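Local atomic coordinates of transcriptional regulator, AsnC family (Agrobacterium tumefaciens str. C58, PDB entry 3I4P), a protein that probably binds specific DNA sequences as a member of the Lrp/AsnC family and so regulates transcription, and also binds calcium ions. Residues Asp2-Ile8 / Arg37-Met41; Pro90-Glu94 / Leu106-Val110. All coordinates share one frame; numbering follows the deposited sequence. Where two conformers were deposited one is given.

Interaction 1 of 2, residues Asp2-Ile8 / Arg37-Met41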
# COMPACT_ATOMS: atom_id res chain seq x y z
N ASP A 2 46.27 -6.42 -4.12
CA ASP A 2 46.71 -5.71 -5.33
C ASP A 2 46.03 -6.28 -6.58
O ASP A 2 45.14 -7.15 -6.48
CB ASP A 2 48.26 -5.68 -5.43
CG ASP A 2 48.88 -7.03 -5.75
OD1 ASP A 2 48.19 -7.95 -6.23
OD2 ASP A 2 50.09 -7.18 -5.52
N ARG A 3 46.41 -5.77 -7.75
CA ARG A 3 45.71 -6.07 -8.99
C ARG A 3 45.92 -7.49 -9.47
O ARG A 3 45.07 -8.06 -10.14
CB ARG A 3 46.12 -5.11 -10.10
CG ARG A 3 45.68 -3.70 -9.83
CD ARG A 3 45.94 -2.78 -11.02
NE ARG A 3 45.19 -1.52 -10.94
N LEU A 4 47.07 -8.06 -9.13
CA LEU A 4 47.33 -9.46 -9.44
C LEU A 4 46.47 -10.40 -8.58
O LEU A 4 46.08 -11.45 -9.04
CB LEU A 4 48.82 -9.80 -9.29
CG LEU A 4 49.57 -9.74 -10.63
CD1 LEU A 4 51.06 -9.68 -10.40
CD2 LEU A 4 49.17 -11.00 -11.43
N ASP A 5 46.21 -10.02 -7.33
CA ASP A 5 45.30 -10.76 -6.44
C ASP A 5 43.90 -10.73 -7.03
O ASP A 5 43.21 -11.74 -7.04
CB ASP A 5 45.29 -10.15 -5.04
CG ASP A 5 46.60 -10.40 -4.28
OD1 ASP A 5 47.12 -11.53 -4.35
OD2 ASP A 5 47.10 -9.47 -3.60
N ARG A 6 43.50 -9.57 -7.54
CA ARG A 6 42.21 -9.45 -8.20
C ARG A 6 42.06 -10.38 -9.43
O ARG A 6 40.99 -11.02 -9.58
CB ARG A 6 41.95 -8.00 -8.58
CG ARG A 6 40.55 -7.78 -9.16
CD ARG A 6 40.45 -6.45 -9.85
NE ARG A 6 39.96 -5.43 -8.97
CZ ARG A 6 40.27 -4.14 -9.05
NH1 ARG A 6 41.14 -3.69 -9.96
NH2 ARG A 6 39.74 -3.30 -8.17
N LYS A 7 43.10 -10.44 -10.28
CA LYS A 7 43.09 -11.34 -11.44
C LYS A 7 42.93 -12.79 -10.99
O LYS A 7 42.18 -13.54 -11.60
CB LYS A 7 44.38 -11.24 -12.25
CG LYS A 7 44.52 -10.00 -13.14
CD LYS A 7 45.99 -9.78 -13.52
CE LYS A 7 46.18 -9.30 -14.96
NZ LYS A 7 46.71 -10.42 -15.84
N ILE A 8 43.63 -13.18 -9.92
CA ILE A 8 43.51 -14.53 -9.35
C ILE A 8 42.08 -14.82 -8.86
O ILE A 8 41.48 -15.81 -9.25
CB ILE A 8 44.57 -14.78 -8.20
CG1 ILE A 8 46.00 -14.78 -8.78
CG2 ILE A 8 44.28 -16.13 -7.47
CD1 ILE A 8 47.13 -14.69 -7.72
N ARG A 37 50.21 -16.41 -3.14
CA ARG A 37 49.18 -15.36 -3.10
C ARG A 37 47.83 -15.93 -2.68
O ARG A 37 47.08 -15.31 -1.89
CB ARG A 37 49.04 -14.69 -4.46
CG ARG A 37 50.13 -13.64 -4.73
CD ARG A 37 50.11 -13.20 -6.17
NE ARG A 37 50.98 -12.05 -6.42
CZ ARG A 37 50.68 -10.79 -6.15
NH1 ARG A 37 49.52 -10.46 -5.58
NH2 ARG A 37 51.56 -9.83 -6.43
N ILE A 38 47.53 -17.11 -3.22
CA ILE A 38 46.30 -17.81 -2.95
C ILE A 38 46.27 -18.24 -1.47
O ILE A 38 45.27 -18.03 -0.82
CB ILE A 38 46.10 -19.01 -3.91
CG1 ILE A 38 45.86 -18.51 -5.35
CG2 ILE A 38 44.92 -19.88 -3.44
CD1 ILE A 38 45.98 -19.56 -6.44
N GLN A 39 47.38 -18.80 -0.98
CA GLN A 39 47.52 -19.19 0.43
C GLN A 39 47.27 -18.03 1.39
O GLN A 39 46.57 -18.19 2.40
CB GLN A 39 48.92 -19.77 0.68
CG GLN A 39 49.20 -20.12 2.15
CD GLN A 39 50.44 -20.97 2.34
OE1 GLN A 39 50.34 -22.14 2.71
NE2 GLN A 39 51.60 -20.39 2.10
N LYS A 40 47.86 -16.88 1.09
CA LYS A 40 47.71 -15.65 1.90
C LYS A 40 46.22 -15.25 1.97
O LYS A 40 45.71 -14.89 3.03
CB LYS A 40 48.53 -14.49 1.29
CG LYS A 40 49.34 -13.60 2.28
CD LYS A 40 48.58 -12.39 2.86
CE LYS A 40 49.50 -11.36 3.54
N MSE A 41 45.54 -15.33 0.83
CA MSE A 41 44.14 -14.93 0.73
C MSE A 41 43.21 -15.89 1.45
O MSE A 41 42.19 -15.46 2.00
CB MSE A 41 43.73 -14.74 -0.74
CG MSE A 41 44.24 -13.40 -1.28
SE MSE A 41 43.60 -12.88 -2.99
CE MSE A 41 44.49 -14.16 -4.09
O HOH W 1 47.70 -12.52 -2.09
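The guanidinium of Arg37 has the CB of Leu4 over the centre of one face, 3.7 Å above its plane, while the carboxylates of Asp2 and Asp5 lie at its edge. Both terminal nitrogens of Arg37 bond to Asp2, one to each carboxylate oxygen. Arg37 NH2 reaches Asp2 OD2 at 3.2 Å, almost in the guanidinium plane and on the syn lone pair. Arg37 NH1 meets Asp2 OD1 at 2.9 Å, and this oxygen lies tilted out of the guanidinium plane; the carboxylate and guanidinium planes are 39° apart. NH1 of Arg37 also forms a salt bridge with Asp5 OD1 (2.9 Å), a weak hydrogen bond by its angle.

The two acids form a capping box at the start of helix 3-12: Asp5 N donates to Asp2 OD1 (3.1 Å) and Asp2 N to Asp5 OD2 on its anti side. With CG of Asp2 between its own N and carbonyl carbon (chi1 71°), OD1 accepts from both Asp5 N and Arg37 NH1. This shared oxygen links the cap to the salt bridge.

On the apolar side of the contact, Ile8 CD1 lies against the Arg37 methylenes, and Ile8 CG2 touches Ile38 CG1 (3.6 Å) and the selenomethionine methyl CE of Met41. The axes of segments 3-8 and 37-41, on helices 3-12 and 31-43, cross at -86° within the winged helix-turn-helix region; Val27 of helix 20-27 also packs on Ile8, and Ile47 of strand 47-54 on Ile38 and Met41.

Interaction 2 of 2, residues Pro90-Glu94 / Leu106-Val110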
# COMPACT_ATOMS: atom_id res chain seq x y z
N PRO A 90 17.17 -25.78 6.08
CA PRO A 90 18.01 -25.93 4.87
C PRO A 90 17.43 -25.24 3.62
O PRO A 90 18.19 -24.83 2.73
CB PRO A 90 18.12 -27.43 4.68
CG PRO A 90 17.29 -28.09 5.76
CD PRO A 90 16.61 -27.06 6.57
N GLU A 91 16.10 -25.08 3.57
CA GLU A 91 15.44 -24.38 2.51
C GLU A 91 15.65 -22.87 2.57
O GLU A 91 15.41 -22.23 1.58
CB GLU A 91 13.92 -24.62 2.48
CG GLU A 91 13.54 -26.06 2.32
CD GLU A 91 13.42 -26.81 3.66
OE1 GLU A 91 13.81 -26.28 4.73
OE2 GLU A 91 12.93 -27.97 3.62
N VAL A 92 16.05 -22.31 3.71
CA VAL A 92 16.27 -20.86 3.77
C VAL A 92 17.71 -20.64 3.33
O VAL A 92 18.67 -20.90 4.09
CB VAL A 92 16.03 -20.28 5.17
CG1 VAL A 92 16.38 -18.77 5.22
CG2 VAL A 92 14.61 -20.62 5.63
N VAL A 93 17.88 -20.21 2.08
CA VAL A 93 19.22 -20.17 1.54
C VAL A 93 19.84 -18.79 1.73
O VAL A 93 21.08 -18.63 1.70
CB VAL A 93 19.29 -20.72 0.09
CG1 VAL A 93 19.06 -22.26 0.10
CG2 VAL A 93 18.35 -19.99 -0.81
N GLU A 94 18.98 -17.79 1.96
CA GLU A 94 19.45 -16.43 2.21
C GLU A 94 18.49 -15.82 3.17
O GLU A 94 17.30 -16.08 3.10
CB GLU A 94 19.52 -15.59 0.92
CG GLU A 94 20.49 -16.10 -0.07
CD GLU A 94 20.51 -15.32 -1.42
OE1 GLU A 94 20.29 -14.09 -1.41
OE2 GLU A 94 20.77 -15.97 -2.46
N LEU A 106 13.64 -13.41 3.41
CA LEU A 106 14.21 -14.74 3.17
C LEU A 106 14.08 -15.11 1.70
O LEU A 106 13.09 -14.75 1.07
CB LEU A 106 13.52 -15.84 3.99
CG LEU A 106 13.44 -15.89 5.52
CD1 LEU A 106 13.01 -14.59 6.16
CD2 LEU A 106 12.42 -17.05 5.89
N ARG A 107 15.08 -15.81 1.19
CA ARG A 107 14.96 -16.57 -0.05
C ARG A 107 14.92 -18.05 0.26
O ARG A 107 15.82 -18.58 0.93
CB ARG A 107 16.13 -16.33 -0.99
CG ARG A 107 15.88 -16.93 -2.34
CD ARG A 107 16.83 -16.43 -3.44
NE ARG A 107 18.11 -17.13 -3.42
CZ ARG A 107 18.40 -18.30 -4.00
NH1 ARG A 107 19.62 -18.79 -3.88
NH2 ARG A 107 17.51 -19.01 -4.67
N VAL A 108 13.87 -18.70 -0.23
CA VAL A 108 13.55 -20.10 0.07
C VAL A 108 13.51 -20.84 -1.25
O VAL A 108 12.99 -20.32 -2.23
CB VAL A 108 12.16 -20.22 0.84
CG1 VAL A 108 11.65 -21.69 0.92
CG2 VAL A 108 12.26 -19.55 2.24
N VAL A 109 14.07 -22.05 -1.27
CA VAL A 109 13.99 -22.92 -2.46
C VAL A 109 13.30 -24.28 -2.10
O VAL A 109 13.54 -24.88 -1.04
CB VAL A 109 15.39 -23.11 -3.14
CG1 VAL A 109 15.97 -21.71 -3.62
CG2 VAL A 109 16.35 -23.77 -2.20
N VAL A 110 12.42 -24.71 -3.02
CA VAL A 110 11.57 -25.88 -2.87
C VAL A 110 11.23 -26.36 -4.30
O VAL A 110 11.44 -25.61 -5.27
CB VAL A 110 10.26 -25.56 -2.05
CG1 VAL A 110 10.56 -25.35 -0.56
CG2 VAL A 110 9.50 -24.36 -2.63
O HOH W 2 22.10 -18.64 -2.44
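Arg107 and the Val93-Glu94 pair opposite it form a classic beta bulge in the antiparallel hairpin of strands 92-98 and 104-110, within the Lrp/AsnC ligand-binding domain. The evidence is a register shift of one between the Val92-Val108 and Glu94-Arg107 pairs. Val93 N donates to Arg107 O at 2.9 Å, nearly straight on to the carbonyl, and Glu94 N adds a weak bond to the same oxygen.

Along the Arg107 side chain, CB lies 4.0 Å from Glu94 CB. The chain runs extended through CG, then turns about its CG-CD bond (chi3 82°), and Arg107 CD passes 4.1 Å from Glu94 OE2. Arg107 NE donates to Glu94 OE2 at 3.1 Å, forming a salt bridge; OE2 lies near the guanidinium plane, yet the donor stands above the carboxylate plane, the two planes being 76° apart. Val93 CG2 lies over one face of the guanidinium, offset toward the rim near CZ and NH1.

Glu94 pairs in an antiparallel ladder with a strand of the second subunit, so the sheet runs on across the interface, and Tyr96 of that subunit packs on Arg107. At the tip, Arg107 NH1 donates to a water at 2.9 Å, and this water in turn donates to Glu94 OE2.

Overall arrangement
The two contacts follow one another along the chain: both segments of interaction 1 precede those of interaction 2, the first in the winged helix-turn-helix region, the second in the ligand-binding region. Their centres are 32 Å apart and their nearest atoms about 21 Å, so neither touches the other. Interaction 1 joins helices 3-12 and 31-43. Interaction 2 belongs to a four-stranded antiparallel sheet, where strand 92-98 is outermost within the chain and the sheet runs on into a second subunit. No other chain of the assembly touches the segments of interaction 1. This separation is consistent with the Lrp/AsnC layout, in which DNA-binding and assembly lie in distinct regions.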